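Local structure of alpha-glucosidase ([Eubacterium] rectale, 6PNR) at residues Q120-N125 and T464-L469; L547-T552 and R662-V667; A602-Y605 and E611-V614. The protein probably hydrolyses alpha-sulfoquinovosides, glycosides of the sulfonated sugar of sulfolipids, as a family 31 glycoside hydrolase. All blocks are in the same frame, centred on the assembly; numbering follows the deposited sequence.

Contact 1. Residues Q120-N125 and T464-L469; sequences QMSYFN and TIHDGL
H466 points its imidazole into the angle between S122 and Y123, and tracing it atom by atom gives the contact. H466 CB and CG pass S122 OG at 4.0 and 3.8 Å, too far for more than loose packing. ND1 then makes the polar link, a hydrogen bond to S122 OG at 2.8 Å in which either atom could be the donor. S122 OG lies near the imidazole plane, so it meets the edge of the ring. The next atom, CE1, comes within 3.5 Å of Y123 OH, and H466 NE2 is 4.0 Å from the same hydroxyl. The two rings form an offset edge-to-face pair, the imidazole edge directed at the phenol face, with centroids 5.9 Å apart and planes at 68°. With CG of H466 anti to its carbonyl carbon (chi1 -67°), the ring swings out to the 120-125 loop, and I465 CG2 sits 4.1 Å above one face, over its centre. A water donates to both M121 O and I465 O. R142 NH1 bonds both S122 OG and H466 O, so one side chain from outside spans the two loops. Segment 120-125, which follows strand 114-118 of an antiparallel sheet, rests F124 on helix 469-481; 464-469, a loop of the TIM-barrel domain, leads into that same helix, and L469 packs on R509, W510 and M513 of helix 504-514.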
ATOM      1  N   GLN A 120      -7.043 -17.321 -10.321  1.00 24.43           N
ATOM      2  CA  GLN A 120      -6.422 -16.004 -10.352  1.00 26.23           C
ATOM      3  C   GLN A 120      -7.172 -15.129 -11.348  1.00 25.88           C
ATOM      4  O   GLN A 120      -7.425 -15.559 -12.481  1.00 29.00           O
ATOM      5  CB  GLN A 120      -4.944 -16.122 -10.726  1.00 25.39           C
ATOM      6  CG  GLN A 120      -4.100 -16.762  -9.624  1.00 26.03           C
ATOM      7  CD  GLN A 120      -4.015 -15.899  -8.357  1.00 27.83           C
ATOM      8  OE1 GLN A 120      -4.115 -14.666  -8.417  1.00 27.04           O
ATOM      9  NE2 GLN A 120      -3.824 -16.548  -7.205  1.00 25.96           N
ATOM     10  N   MET A 121      -7.548 -13.913 -10.916  1.00 25.71           N
ATOM     11  CA  MET A 121      -8.410 -13.034 -11.703  1.00 27.10           C
ATOM     12  C   MET A 121      -7.642 -11.989 -12.502  1.00 27.61           C
ATOM     13  O   MET A 121      -8.193 -11.438 -13.462  1.00 27.21           O
ATOM     14  CB  MET A 121      -9.418 -12.304 -10.796  1.00 29.25           C
ATOM     15  CG  MET A 121     -10.154 -13.196  -9.765  1.00 32.89           C
ATOM     16  SD  MET A 121     -10.951 -14.676 -10.459  1.00 31.14           S
ATOM     17  CE  MET A 121     -12.193 -13.937 -11.511  1.00 30.91           C
ATOM     18  N   SER A 122      -6.392 -11.709 -12.148  1.00 23.57           N
ATOM     19  CA  SER A 122      -5.593 -10.703 -12.854  1.00 29.57           C
ATOM     20  C   SER A 122      -4.479 -11.297 -13.706  1.00 30.03           C
ATOM     21  O   SER A 122      -4.285 -10.862 -14.846  1.00 29.69           O
ATOM     22  CB  SER A 122      -4.980  -9.710 -11.856  1.00 25.05           C
ATOM     23  OG  SER A 122      -5.957  -8.816 -11.316  1.00 26.19           O
ATOM     24  N   TYR A 123      -3.725 -12.269 -13.195  1.00 23.08           N
ATOM     25  CA  TYR A 123      -2.576 -12.793 -13.929  1.00 27.90           C
ATOM     26  C   TYR A 123      -2.626 -14.310 -13.943  1.00 29.96           C
ATOM     27  O   TYR A 123      -2.693 -14.948 -12.885  1.00 29.86           O
ATOM     28  CB  TYR A 123      -1.261 -12.292 -13.332  1.00 28.25           C
ATOM     29  CG  TYR A 123      -1.219 -10.788 -13.321  1.00 28.92           C
ATOM     30  CD1 TYR A 123      -1.163 -10.064 -14.508  1.00 32.21           C
ATOM     31  CD2 TYR A 123      -1.282 -10.088 -12.127  1.00 26.31           C
ATOM     32  CE1 TYR A 123      -1.143  -8.673 -14.495  1.00 27.93           C
ATOM     33  CE2 TYR A 123      -1.268  -8.707 -12.101  1.00 26.90           C
ATOM     34  CZ  TYR A 123      -1.210  -8.005 -13.285  1.00 31.00           C
ATOM     35  OH  TYR A 123      -1.197  -6.629 -13.249  1.00 35.34           O
ATOM     36  N   PHE A 124      -2.606 -14.871 -15.151  1.00 26.28           N
ATOM     37  CA  PHE A 124      -2.559 -16.314 -15.346  1.00 27.69           C
ATOM     38  C   PHE A 124      -1.126 -16.816 -15.182  1.00 29.82           C
ATOM     39  O   PHE A 124      -0.838 -17.625 -14.296  1.00 27.62           O
ATOM     40  CB  PHE A 124      -3.147 -16.632 -16.724  1.00 26.07           C
ATOM     41  CG  PHE A 124      -3.170 -18.094 -17.082  1.00 28.61           C
ATOM     42  CD1 PHE A 124      -3.530 -19.055 -16.156  1.00 27.08           C
ATOM     43  CD2 PHE A 124      -2.883 -18.492 -18.384  1.00 29.11           C
ATOM     44  CE1 PHE A 124      -3.571 -20.421 -16.519  1.00 24.73           C
ATOM     45  CE2 PHE A 124      -2.922 -19.851 -18.753  1.00 27.78           C
ATOM     46  CZ  PHE A 124      -3.259 -20.806 -17.814  1.00 23.83           C
ATOM     47  N   ASN A 125      -0.204 -16.313 -16.000  1.00 29.48           N
ATOM     48  CA  ASN A 125       1.217 -16.529 -15.741  1.00 30.71           C
ATOM     49  C   ASN A 125       1.621 -15.765 -14.487  1.00 31.36           C
ATOM     50  O   ASN A 125       1.535 -14.528 -14.440  1.00 30.43           O
ATOM     51  CB  ASN A 125       2.054 -16.087 -16.939  1.00 31.13           C
ATOM     52  CG  ASN A 125       3.547 -16.149 -16.668  1.00 31.56           C
ATOM     53  OD1 ASN A 125       4.003 -16.872 -15.778  1.00 30.07           O
ATOM     54  ND2 ASN A 125       4.324 -15.387 -17.447  1.00 32.30           N
ATOM     55  N   THR A 464     -13.758  -3.605 -17.192  1.00 26.04           N
ATOM     56  CA  THR A 464     -12.403  -3.352 -16.739  1.00 25.04           C
ATOM     57  C   THR A 464     -11.598  -4.647 -16.759  1.00 28.11           C
ATOM     58  O   THR A 464     -12.148  -5.759 -16.776  1.00 27.16           O
ATOM     59  CB  THR A 464     -12.375  -2.749 -15.333  1.00 26.70           C
ATOM     60  OG1 THR A 464     -12.928  -3.684 -14.390  1.00 28.89           O
ATOM     61  CG2 THR A 464     -13.143  -1.433 -15.290  1.00 28.39           C
ATOM     62  N   ILE A 465     -10.272  -4.489 -16.770  1.00 27.61           N
ATOM     63  CA  ILE A 465      -9.389  -5.648 -16.880  1.00 25.64           C
ATOM     64  C   ILE A 465      -9.385  -6.443 -15.577  1.00 26.86           C
ATOM     65  O   ILE A 465      -9.502  -7.674 -15.576  1.00 29.84           O
ATOM     66  CB  ILE A 465      -7.962  -5.208 -17.258  1.00 32.42           C
ATOM     67  CG1 ILE A 465      -7.887  -4.787 -18.729  1.00 34.41           C
ATOM     68  CG2 ILE A 465      -6.974  -6.330 -16.974  1.00 32.77           C
ATOM     69  CD1 ILE A 465      -8.332  -5.866 -19.691  1.00 37.55           C
ATOM     70  N   HIS A 466      -9.235  -5.754 -14.453  1.00 24.48           N
ATOM     71  CA  HIS A 466      -9.013  -6.427 -13.188  1.00 25.56           C
ATOM     72  C   HIS A 466     -10.293  -6.774 -12.441  1.00 25.83           C
ATOM     73  O   HIS A 466     -10.227  -7.556 -11.487  1.00 24.53           O
ATOM     74  CB  HIS A 466      -8.101  -5.577 -12.295  1.00 27.73           C
ATOM     75  CG  HIS A 466      -6.706  -5.457 -12.822  1.00 28.87           C
ATOM     76  ND1 HIS A 466      -5.829  -6.521 -12.846  1.00 30.17           N
ATOM     77  CD2 HIS A 466      -6.041  -4.408 -13.362  1.00 32.49           C
ATOM     78  CE1 HIS A 466      -4.680  -6.129 -13.369  1.00 36.38           C
ATOM     79  NE2 HIS A 466      -4.785  -4.855 -13.698  1.00 31.53           N
ATOM     80  N   ASP A 467     -11.465  -6.250 -12.851  1.00 25.35           N
ATOM     81  CA  ASP A 467     -12.675  -6.721 -12.184  1.00 24.66           C
ATOM     82  C   ASP A 467     -13.901  -6.804 -13.090  1.00 27.22           C
ATOM     83  O   ASP A 467     -15.021  -6.894 -12.574  1.00 25.78           O
ATOM     84  CB  ASP A 467     -13.023  -5.832 -10.971  1.00 25.23           C
ATOM     85  CG  ASP A 467     -13.867  -6.562  -9.936  1.00 29.66           C
ATOM     86  OD1 ASP A 467     -13.857  -7.822  -9.929  1.00 29.62           O
ATOM     87  OD2 ASP A 467     -14.538  -5.879  -9.124  1.00 29.30           O
ATOM     88  N   GLY A 468     -13.738  -6.804 -14.411  1.00 24.27           N
ATOM     89  CA  GLY A 468     -14.877  -6.930 -15.294  1.00 22.52           C
ATOM     90  C   GLY A 468     -14.866  -8.222 -16.081  1.00 25.56           C
ATOM     91  O   GLY A 468     -14.298  -9.225 -15.638  1.00 25.85           O
ATOM     92  N   LEU A 469     -15.459  -8.178 -17.280  1.00 26.47           N
ATOM     93  CA  LEU A 469     -15.681  -9.372 -18.083  1.00 23.32           C
ATOM     94  C   LEU A 469     -14.384 -10.141 -18.317  1.00 26.96           C
ATOM     95  O   LEU A 469     -14.349 -11.369 -18.192  1.00 23.54           O
ATOM     96  CB  LEU A 469     -16.346  -8.970 -19.411  1.00 23.80           C
ATOM     97  CG  LEU A 469     -16.927 -10.005 -20.390  1.00 28.33           C
ATOM     98  CD1 LEU A 469     -17.961  -9.324 -21.283  1.00 26.00           C
ATOM     99  CD2 LEU A 469     -15.862 -10.674 -21.262  1.00 25.69           C
TER
HETATM  100  O   HOH W   1      -8.136  -9.842 -15.769  1.00 29.22           O

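Contact 2. Residues L547-T552 and R662-V667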
ATOM      1  N   LEU A 547     -28.534 -16.203 -28.670  1.00 27.77           N
ATOM      2  CA  LEU A 547     -27.337 -16.669 -27.973  1.00 26.66           C
ATOM      3  C   LEU A 547     -27.611 -17.964 -27.217  1.00 27.68           C
ATOM      4  O   LEU A 547     -26.790 -18.890 -27.232  1.00 30.63           O
ATOM      5  CB  LEU A 547     -26.819 -15.587 -27.015  1.00 26.65           C
ATOM      6  CG  LEU A 547     -26.498 -14.211 -27.634  1.00 26.55           C
ATOM      7  CD1 LEU A 547     -26.080 -13.195 -26.577  1.00 22.14           C
ATOM      8  CD2 LEU A 547     -25.443 -14.295 -28.735  1.00 25.85           C
ATOM      9  N   VAL A 548     -28.757 -18.047 -26.550  1.00 27.32           N
ATOM     10  CA  VAL A 548     -29.077 -19.249 -25.796  1.00 25.77           C
ATOM     11  C   VAL A 548     -29.339 -20.413 -26.747  1.00 31.52           C
ATOM     12  O   VAL A 548     -28.948 -21.553 -26.474  1.00 29.86           O
ATOM     13  CB  VAL A 548     -30.270 -18.969 -24.865  1.00 25.96           C
ATOM     14  CG1 VAL A 548     -30.822 -20.252 -24.284  1.00 29.07           C
ATOM     15  CG2 VAL A 548     -29.843 -17.990 -23.745  1.00 23.23           C
ATOM     16  N   ASP A 549     -29.990 -20.144 -27.884  1.00 26.24           N
ATOM     17  CA  ASP A 549     -30.182 -21.195 -28.880  1.00 31.30           C
ATOM     18  C   ASP A 549     -28.840 -21.736 -29.360  1.00 30.16           C
ATOM     19  O   ASP A 549     -28.657 -22.953 -29.440  1.00 34.02           O
ATOM     20  CB  ASP A 549     -31.017 -20.672 -30.052  1.00 30.58           C
ATOM     21  CG  ASP A 549     -31.489 -21.787 -30.993  1.00 38.38           C
ATOM     22  OD1 ASP A 549     -31.535 -22.960 -30.572  1.00 34.06           O
ATOM     23  OD2 ASP A 549     -31.817 -21.480 -32.160  1.00 38.70           O
ATOM     24  N   VAL A 550     -27.872 -20.851 -29.626  1.00 30.77           N
ATOM     25  CA  VAL A 550     -26.530 -21.304 -29.985  1.00 32.32           C
ATOM     26  C   VAL A 550     -25.970 -22.227 -28.908  1.00 32.72           C
ATOM     27  O   VAL A 550     -25.394 -23.280 -29.211  1.00 31.81           O
ATOM     28  CB  VAL A 550     -25.601 -20.103 -30.243  1.00 29.07           C
ATOM     29  CG1 VAL A 550     -24.157 -20.563 -30.354  1.00 30.55           C
ATOM     30  CG2 VAL A 550     -26.016 -19.379 -31.512  1.00 28.11           C
ATOM     31  N   TYR A 551     -26.127 -21.847 -27.636  1.00 30.17           N
ATOM     32  CA  TYR A 551     -25.666 -22.705 -26.546  1.00 27.09           C
ATOM     33  C   TYR A 551     -26.294 -24.091 -26.630  1.00 28.33           C
ATOM     34  O   TYR A 551     -25.591 -25.101 -26.507  1.00 27.67           O
ATOM     35  CB  TYR A 551     -25.970 -22.039 -25.198  1.00 27.71           C
ATOM     36  CG  TYR A 551     -25.803 -22.924 -23.979  1.00 22.75           C
ATOM     37  CD1 TYR A 551     -24.546 -23.168 -23.429  1.00 28.93           C
ATOM     38  CD2 TYR A 551     -26.911 -23.484 -23.356  1.00 24.42           C
ATOM     39  CE1 TYR A 551     -24.404 -23.958 -22.295  1.00 27.40           C
ATOM     40  CE2 TYR A 551     -26.779 -24.270 -22.235  1.00 26.95           C
ATOM     41  CZ  TYR A 551     -25.528 -24.510 -21.711  1.00 27.20           C
ATOM     42  OH  TYR A 551     -25.422 -25.295 -20.590  1.00 28.83           O
ATOM     43  N   THR A 552     -27.605 -24.171 -26.877  1.00 26.66           N
ATOM     44  CA  THR A 552     -28.219 -25.494 -26.990  1.00 30.06           C
ATOM     45  C   THR A 552     -27.723 -26.245 -28.223  1.00 31.38           C
ATOM     46  O   THR A 552     -27.564 -27.466 -28.179  1.00 29.19           O
ATOM     47  CB  THR A 552     -29.745 -25.396 -27.006  1.00 32.13           C
ATOM     48  OG1 THR A 552     -30.180 -24.688 -28.178  1.00 32.35           O
ATOM     49  CG2 THR A 552     -30.244 -24.692 -25.745  1.00 29.31           C
ATOM     50  N   ARG A 662     -23.541 -21.617 -38.154  1.00 32.81           N
ATOM     51  CA  ARG A 662     -23.283 -20.560 -39.128  1.00 39.76           C
ATOM     52  C   ARG A 662     -24.472 -20.367 -40.051  1.00 39.22           C
ATOM     53  O   ARG A 662     -24.873 -19.231 -40.331  1.00 42.72           O
ATOM     54  CB  ARG A 662     -22.035 -20.849 -39.961  1.00 39.46           C
ATOM     55  CG  ARG A 662     -21.825 -19.763 -41.036  1.00 41.81           C
ATOM     56  CD  ARG A 662     -20.486 -19.838 -41.750  1.00 46.77           C
ATOM     57  NE  ARG A 662     -20.240 -21.139 -42.368  1.00 52.85           N
ATOM     58  CZ  ARG A 662     -19.476 -22.086 -41.823  1.00 59.99           C
ATOM     59  NH1 ARG A 662     -18.896 -21.868 -40.646  1.00 49.85           N
ATOM     60  NH2 ARG A 662     -19.294 -23.247 -42.446  1.00 52.35           N
ATOM     61  N   GLU A 663     -25.059 -21.463 -40.523  1.00 37.67           N
ATOM     62  CA  GLU A 663     -26.209 -21.342 -41.411  1.00 44.84           C
ATOM     63  C   GLU A 663     -27.351 -20.606 -40.730  1.00 40.45           C
ATOM     64  O   GLU A 663     -27.977 -19.726 -41.330  1.00 42.97           O
ATOM     65  CB  GLU A 663     -26.667 -22.722 -41.869  1.00 46.23           C
ATOM     66  CG  GLU A 663     -27.706 -22.683 -42.974  1.00 54.02           C
ATOM     67  CD  GLU A 663     -27.247 -23.429 -44.207  1.00 62.48           C
ATOM     68  OE1 GLU A 663     -26.817 -24.596 -44.068  1.00 64.17           O
ATOM     69  OE2 GLU A 663     -27.295 -22.841 -45.309  1.00 62.87           O
ATOM     70  N   LYS A 664     -27.630 -20.946 -39.471  1.00 40.54           N
ATOM     71  CA  LYS A 664     -28.789 -20.377 -38.793  1.00 36.96           C
ATOM     72  C   LYS A 664     -28.530 -18.959 -38.293  1.00 35.10           C
ATOM     73  O   LYS A 664     -29.420 -18.103 -38.358  1.00 35.87           O
ATOM     74  CB  LYS A 664     -29.208 -21.274 -37.628  1.00 36.90           C
ATOM     75  CG  LYS A 664     -30.602 -20.953 -37.112  1.00 37.59           C
ATOM     76  CD  LYS A 664     -31.069 -21.926 -36.048  1.00 39.61           C
ATOM     77  CE  LYS A 664     -32.503 -21.610 -35.636  1.00 44.53           C
ATOM     78  NZ  LYS A 664     -32.913 -22.380 -34.427  1.00 46.07           N
ATOM     79  N   TYR A 665     -27.324 -18.681 -37.803  1.00 37.87           N
ATOM     80  CA  TYR A 665     -27.079 -17.464 -37.039  1.00 38.88           C
ATOM     81  C   TYR A 665     -25.832 -16.714 -37.487  1.00 41.19           C
ATOM     82  O   TYR A 665     -25.449 -15.731 -36.839  1.00 37.32           O
ATOM     83  CB  TYR A 665     -26.977 -17.810 -35.553  1.00 35.58           C
ATOM     84  CG  TYR A 665     -28.293 -18.178 -34.891  1.00 34.65           C
ATOM     85  CD1 TYR A 665     -29.408 -17.343 -34.990  1.00 33.87           C
ATOM     86  CD2 TYR A 665     -28.413 -19.344 -34.141  1.00 35.14           C
ATOM     87  CE1 TYR A 665     -30.603 -17.666 -34.360  1.00 33.60           C
ATOM     88  CE2 TYR A 665     -29.608 -19.678 -33.516  1.00 34.88           C
ATOM     89  CZ  TYR A 665     -30.695 -18.831 -33.628  1.00 33.63           C
ATOM     90  OH  TYR A 665     -31.872 -19.156 -33.010  1.00 31.43           O
ATOM     91  N   GLY A 666     -25.195 -17.134 -38.578  1.00 41.36           N
ATOM     92  CA  GLY A 666     -23.964 -16.522 -39.023  1.00 38.27           C
ATOM     93  C   GLY A 666     -24.188 -15.258 -39.834  1.00 42.70           C
ATOM     94  O   GLY A 666     -25.293 -14.726 -39.940  1.00 44.32           O
ATOM     95  N   VAL A 667     -23.095 -14.764 -40.404  1.00 45.65           N
ATOM     96  CA  VAL A 667     -23.136 -13.558 -41.224  1.00 48.51           C
ATOM     97  C   VAL A 667     -23.351 -13.943 -42.686  1.00 48.10           C
ATOM     98  O   VAL A 667     -24.393 -13.639 -43.271  1.00 62.98           O
ATOM     99  CB  VAL A 667     -21.849 -12.726 -41.051  1.00 46.74           C
ATOM    100  CG1 VAL A 667     -21.901 -11.463 -41.902  1.00 54.75           C
ATOM    101  CG2 VAL A 667     -21.627 -12.374 -39.585  1.00 46.65           C
TER
HETATM  102  O   HOH W   2     -32.048 -24.799 -32.504  1.00 39.02           O
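K664 and Y665 of helix 655-665 both reach the carboxylate of D549, in a helix-helix packing that joins the last helix of the chain to the long helix 538-568, whose 547-552 portion belongs to the TIM-barrel domain. K664 comes first: its chain is extended beyond CG, and NZ forms a salt bridge to D549 OD2 at 2.7 Å, using the syn lone pair of that oxygen. A water donates to D549 OD1 and weakly accepts from K664 NZ. Y665 follows, its OH donating a very short bond of 2.5 Å to the same D549 OD2. Carboxylate and phenol planes are 88° apart, and OD2 sits at the ring edge. The CG of K664 lies 3.9 Å above the centre of the Y665 ring, while V550 CG2 packs 3.6 Å from Y665 CD2. D549 OD1 also pairs with K266, so the carboxylate lies among two lysines and a phenol, which is likely to keep it ionised. Without the carboxylate, as with an alanine here, K664 and K266 would probably lose their negative mate and the Y665 hydroxyl would be free to turn. Next in the chain, G666 N bonds R662 O at 2.8 Å.

Contact 3. Residues A602-Y605 and E611-V614. With SO4 (sulfate ion), chain G.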
ATOM      1  N   ALA A 602     -12.078 -16.062 -28.316  1.00 29.52           N
ATOM      2  CA  ALA A 602     -11.366 -14.832 -27.958  1.00 28.73           C
ATOM      3  C   ALA A 602     -12.407 -13.755 -27.688  1.00 31.46           C
ATOM      4  O   ALA A 602     -12.738 -12.963 -28.578  1.00 33.24           O
ATOM      5  CB  ALA A 602     -10.414 -14.401 -29.072  1.00 27.24           C
ATOM      6  N   PRO A 603     -12.960 -13.705 -26.475  1.00 34.45           N
ATOM      7  CA  PRO A 603     -14.095 -12.805 -26.221  1.00 26.46           C
ATOM      8  C   PRO A 603     -13.723 -11.332 -26.336  1.00 28.11           C
ATOM      9  O   PRO A 603     -12.656 -10.900 -25.897  1.00 28.81           O
ATOM     10  CB  PRO A 603     -14.513 -13.161 -24.787  1.00 28.96           C
ATOM     11  CG  PRO A 603     -14.053 -14.583 -24.617  1.00 29.95           C
ATOM     12  CD  PRO A 603     -12.733 -14.634 -25.359  1.00 30.05           C
ATOM     13  N   VAL A 604     -14.627 -10.556 -26.936  1.00 28.85           N
ATOM     14  CA  VAL A 604     -14.536  -9.102 -26.857  1.00 29.16           C
ATOM     15  C   VAL A 604     -14.777  -8.690 -25.414  1.00 28.83           C
ATOM     16  O   VAL A 604     -15.850  -8.942 -24.858  1.00 30.87           O
ATOM     17  CB  VAL A 604     -15.544  -8.432 -27.801  1.00 30.32           C
ATOM     18  CG1 VAL A 604     -15.548  -6.900 -27.589  1.00 31.31           C
ATOM     19  CG2 VAL A 604     -15.224  -8.794 -29.260  1.00 27.75           C
ATOM     20  N   TYR A 605     -13.775  -8.072 -24.793  1.00 26.28           N
ATOM     21  CA  TYR A 605     -13.907  -7.648 -23.412  1.00 25.27           C
ATOM     22  C   TYR A 605     -13.825  -6.131 -23.265  1.00 31.47           C
ATOM     23  O   TYR A 605     -13.597  -5.639 -22.159  1.00 27.62           O
ATOM     24  CB  TYR A 605     -12.864  -8.345 -22.531  1.00 29.18           C
ATOM     25  CG  TYR A 605     -11.401  -8.097 -22.883  1.00 28.86           C
ATOM     26  CD1 TYR A 605     -10.779  -6.888 -22.568  1.00 29.52           C
ATOM     27  CD2 TYR A 605     -10.632  -9.092 -23.496  1.00 29.69           C
ATOM     28  CE1 TYR A 605      -9.433  -6.659 -22.871  1.00 30.49           C
ATOM     29  CE2 TYR A 605      -9.282  -8.877 -23.800  1.00 27.82           C
ATOM     30  CZ  TYR A 605      -8.696  -7.659 -23.489  1.00 28.37           C
ATOM     31  OH  TYR A 605      -7.368  -7.452 -23.780  1.00 30.37           O
ATOM     32  N   GLU A 611     -14.641  -4.807 -34.331  1.00 38.45           N
ATOM     33  CA  GLU A 611     -13.726  -5.830 -34.799  1.00 39.65           C
ATOM     34  C   GLU A 611     -12.856  -6.234 -33.619  1.00 36.14           C
ATOM     35  O   GLU A 611     -12.844  -5.569 -32.583  1.00 40.99           O
ATOM     36  CB  GLU A 611     -12.893  -5.331 -35.987  1.00 44.50           C
ATOM     37  CG  GLU A 611     -11.788  -4.373 -35.610  1.00 51.37           C
ATOM     38  CD  GLU A 611     -11.219  -3.629 -36.807  1.00 65.38           C
ATOM     39  OE1 GLU A 611     -11.919  -3.543 -37.837  1.00 74.58           O
ATOM     40  OE2 GLU A 611     -10.075  -3.127 -36.715  1.00 70.80           O
ATOM     41  N   TRP A 612     -12.141  -7.348 -33.760  1.00 35.70           N
ATOM     42  CA  TRP A 612     -11.355  -7.862 -32.642  1.00 38.89           C
ATOM     43  C   TRP A 612     -10.095  -8.531 -33.176  1.00 34.69           C
ATOM     44  O   TRP A 612     -10.164  -9.279 -34.153  1.00 36.27           O
ATOM     45  CB  TRP A 612     -12.183  -8.843 -31.791  1.00 29.18           C
ATOM     46  CG  TRP A 612     -11.575  -9.140 -30.430  1.00 33.32           C
ATOM     47  CD1 TRP A 612     -11.046 -10.330 -30.003  1.00 33.92           C
ATOM     48  CD2 TRP A 612     -11.441  -8.226 -29.330  1.00 34.84           C
ATOM     49  NE1 TRP A 612     -10.585 -10.208 -28.707  1.00 33.68           N
ATOM     50  CE2 TRP A 612     -10.819  -8.930 -28.272  1.00 30.57           C
ATOM     51  CE3 TRP A 612     -11.795  -6.885 -29.133  1.00 32.34           C
ATOM     52  CZ2 TRP A 612     -10.538  -8.333 -27.039  1.00 29.21           C
ATOM     53  CZ3 TRP A 612     -11.512  -6.290 -27.910  1.00 33.94           C
ATOM     54  CH2 TRP A 612     -10.887  -7.014 -26.879  1.00 34.99           C
ATOM     55  N   ASP A 613      -8.952  -8.226 -32.555  1.00 35.64           N
ATOM     56  CA  ASP A 613      -7.686  -8.866 -32.898  1.00 35.79           C
ATOM     57  C   ASP A 613      -7.602 -10.228 -32.224  1.00 37.84           C
ATOM     58  O   ASP A 613      -7.881 -10.351 -31.029  1.00 34.41           O
ATOM     59  CB  ASP A 613      -6.498  -8.004 -32.455  1.00 38.71           C
ATOM     60  CG  ASP A 613      -6.421  -6.673 -33.192  1.00 53.41           C
ATOM     61  OD1 ASP A 613      -6.845  -6.604 -34.369  1.00 56.53           O
ATOM     62  OD2 ASP A 613      -5.929  -5.691 -32.592  1.00 66.03           O
ATOM     63  N   VAL A 614      -7.201 -11.249 -32.981  1.00 36.16           N
ATOM     64  CA  VAL A 614      -7.133 -12.619 -32.483  1.00 32.56           C
ATOM     65  C   VAL A 614      -5.781 -13.201 -32.857  1.00 40.35           C
ATOM     66  O   VAL A 614      -5.303 -13.001 -33.979  1.00 43.04           O
ATOM     67  CB  VAL A 614      -8.267 -13.489 -33.071  1.00 32.13           C
ATOM     68  CG1 VAL A 614      -8.187 -14.926 -32.553  1.00 31.04           C
ATOM     69  CG2 VAL A 614      -9.636 -12.865 -32.792  1.00 31.93           C
TER
HETATM   70  S   SO4 G 705     -13.198  -1.057 -33.914  1.00 70.99           S
HETATM   71  O1  SO4 G 705     -11.906  -1.451 -34.482  1.00 71.31           O
HETATM   72  O2  SO4 G 705     -12.951  -0.199 -32.747  1.00 65.99           O
HETATM   73  O3  SO4 G 705     -13.934  -2.241 -33.483  1.00 54.79           O
HETATM   74  O4  SO4 G 705     -13.991  -0.362 -34.934  1.00 70.14           O
HETATM   75  O   HOH W   3     -10.209 -11.903 -26.217  1.00 31.04           O
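W612 lays one face of its indole over the backbone of P603 and V604 and turns its edge toward the face of Y605. The evidence for the first is the CH-pi contact: V604 CA stands 3.9 Å from the centroid of the six-membered ring of W612 and 6° off its normal, almost exactly above the centre. Beside it V604 CG2 touches W612 CD2 at 3.8 Å, nearer the junction of the two rings, and V604 CG1 lies near CE3 and CZ3 of the same indole. The second is an edge-to-face pair with Y605, planes at 80° and centroids 5.0 Å apart. Here the benzo rim does the touching, W612 CZ2 lying 3.5 Å from Y605 CE2 and W612 CH2 sitting above the centre of the phenol. CG of W612 is anti to the backbone N (chi1 -165°), which carries the indole off strand 611-616 and across to the 602-605 loop. That strand pairs antiparallel with 633-638, W612 and V614 sharing backbone bonds with V637 and I635, in the C-terminal domain of the family 31 fold; the loop it faces follows strand 599-601. The indole nitrogen reaches the loop through a water that accepts from W612 NE1 at 3.0 Å and donates to P603 O at 2.7 Å, whereas A602 O, although close to NE1, has a poor angle for a bond. Further along, A602 CB meets V614 CG2 at 4.1 Å. Elsewhere in the fold, P603 packs on I473 and M513, V604 on R509, and the Y605 ring meets that of Y591. At the start of the strand, E611 N donates to O3 of a sulfate, probably from the crystallisation liquor, at 2.8 Å; H610 N binds the same ion.

The centre of contact 1 is about 13 Å from the chain's centre, that of contact 3 about 24 Å and that of contact 2 about 29 Å; contact 3 is nevertheless buried, contact 1 partly so, and contact 2 includes the exposed K664. Contacts 1 and 3 adjoin each other: I465 CD1 and Y605 CE1 are 3.5 Å apart, and both pack against helices 469-481 and 504-514. Contact 2 alone of the three joins two helices, 538-568 and 655-665, and contact 3 is nested in the chain loop that contact 2 closes. The chemistry differs accordingly: charge at the periphery in contact 2, aromatic and aliphatic packing in contact 3, and a hydroxyl-imidazole hydrogen bond beside an aromatic pair in contact 1.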